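Side-chain contact in taurocyamine kinase (Schistosoma mansoni, PDB 4WOD), which catalyses the reversible, magnesium-dependent transfer of phosphate between ATP and the guanidino compound taurocyamine: residues A334-E337 with M338-V342. The protein carries 4 engineered substitutions. Sequence-based numbering, arbitrary orientation.
Sequences AVTE and MHSGV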
loop_
_atom_site.group_PDB
_atom_site.type_symbol
_atom_site.label_atom_id
_atom_site.label_comp_id
_atom_site.label_asym_id
_atom_site.label_seq_id
_atom_site.Cartn_x
_atom_site.Cartn_y
_atom_site.Cartn_z
ATOM N N ALA A 334 -20.746 -12.197 -4.095
ATOM C CA ALA A 334 -20.125 -11.348 -3.069
ATOM C C ALA A 334 -19.825 -12.095 -1.763
ATOM O O ALA A 334 -18.730 -11.965 -1.212
ATOM C CB ALA A 334 -21.001 -10.126 -2.766
ATOM N N VAL A 335 -20.780 -12.870 -1.253
ATOM C CA VAL A 335 -20.510 -13.585 -0.015
ATOM C C VAL A 335 -19.485 -14.713 -0.270
ATOM O O VAL A 335 -18.692 -15.052 0.612
ATOM C CB VAL A 335 -21.826 -14.128 0.637
ATOM C CG1 VAL A 335 -22.400 -15.288 -0.159
ATOM C CG2 VAL A 335 -21.580 -14.550 2.058
ATOM N N THR A 336 -19.471 -15.269 -1.481
ATOM C CA THR A 336 -18.450 -16.258 -1.848
ATOM C C THR A 336 -17.058 -15.593 -1.893
ATOM O O THR A 336 -16.087 -16.106 -1.333
ATOM C CB THR A 336 -18.756 -16.917 -3.196
ATOM O OG1 THR A 336 -20.011 -17.611 -3.116
ATOM C CG2 THR A 336 -17.652 -17.892 -3.580
ATOM N N GLU A 337 -16.967 -14.440 -2.539
ATOM C CA GLU A 337 -15.720 -13.671 -2.507
ATOM C C GLU A 337 -15.233 -13.454 -1.072
ATOM O O GLU A 337 -14.055 -13.690 -0.757
ATOM C CB GLU A 337 -15.902 -12.322 -3.206
ATOM C CG GLU A 337 -14.634 -11.470 -3.194
ATOM C CD GLU A 337 -14.867 -10.050 -3.692
ATOM O OE1 GLU A 337 -15.566 -9.278 -3.000
ATOM O OE2 GLU A 337 -14.353 -9.706 -4.777
ATOM N N MET A 338 -16.145 -13.034 -0.196
ATOM C CA MET A 338 -15.822 -12.848 1.206
ATOM C C MET A 338 -15.294 -14.137 1.824
ATOM O O MET A 338 -14.233 -14.158 2.451
ATOM C CB MET A 338 -17.053 -12.375 1.987
ATOM C CG MET A 338 -16.802 -12.155 3.469
ATOM S SD MET A 338 -17.208 -13.614 4.477
ATOM C CE MET A 338 -17.035 -12.973 6.130
ATOM N N HIS A 339 -16.044 -15.214 1.655
ATOM C CA HIS A 339 -15.704 -16.437 2.364
ATOM C C HIS A 339 -14.373 -17.005 1.900
ATOM O O HIS A 339 -13.549 -17.423 2.722
ATOM C CB HIS A 339 -16.788 -17.490 2.203
ATOM C CG HIS A 339 -16.523 -18.717 3.015
ATOM N ND1 HIS A 339 -15.866 -19.816 2.506
ATOM C CD2 HIS A 339 -16.803 -19.008 4.307
ATOM C CE1 HIS A 339 -15.758 -20.735 3.449
ATOM N NE2 HIS A 339 -16.326 -20.274 4.549
ATOM N N SER A 340 -14.180 -17.020 0.582
ATOM C CA SER A 340 -12.967 -17.533 -0.032
ATOM C C SER A 340 -11.758 -16.728 0.398
ATOM O O SER A 340 -10.752 -17.289 0.821
ATOM C CB SER A 340 -13.073 -17.514 -1.554
ATOM O OG SER A 340 -13.990 -18.498 -1.987
ATOM N N GLY A 341 -11.856 -15.412 0.258
ATOM C CA GLY A 341 -10.763 -14.529 0.627
ATOM C C GLY A 341 -10.441 -14.567 2.112
ATOM O O GLY A 341 -9.260 -14.660 2.486
ATOM N N VAL A 342 -11.470 -14.501 2.962
ATOM C CA VAL A 342 -11.235 -14.475 4.393
ATOM C C VAL A 342 -10.596 -15.806 4.810
ATOM O O VAL A 342 -9.636 -15.838 5.600
ATOM C CB VAL A 342 -12.540 -14.203 5.218
ATOM C CG1 VAL A 342 -12.346 -14.581 6.653
ATOM C CG2 VAL A 342 -12.960 -12.727 5.126
#
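Ala334 and Met338 open a run of four consecutive i to i+4 backbone hydrogen bonds that carries one continuous alpha-helix through 334-337 into 338-342. Met338 N to Ala334 O, His339 N to Val335 O, Ser340 N to Thr336 O and Gly341 N to Glu337 O all span 2.9 to 3.0 Å. The bond from Ser340 N to Thr336 O is the straightest, with an N-H...O angle of 171°.

Side chains add modestly to this ladder. Ser340 OG turns back beside its own backbone N (chi1 -71°) and sits 3.2 Å from Thr336 O, a weak bond at best; the hydroxyl proton has another acceptor within reach, so the bond is not settled. Thr336 CG2 comes alongside that hydroxyl, 4.0 Å from Ser340 OG, while Thr336 OG1 bonds to Leu332 O. The Glu337 chain runs out extended, and its OE1 accepts a hydrogen bond from Arg325 N. On another side of the helix, Met338 CB packs 3.4 Å from Val335 O; beyond it the chain bends at chi2 (-94°), and the side chain packs on Leu236, Ala278 and Val280. His339 CB rests 3.5 Å from Val335 O, and with CG anti to the backbone N the imidazole reaches Thr108 O through NE2.

The helix thus holds itself together mainly through its backbone, and the Met338 side chain joins it to strand 277-283 and helix 236-251 of the catalytic domain, close to Val280, a predicted ATP-site residue.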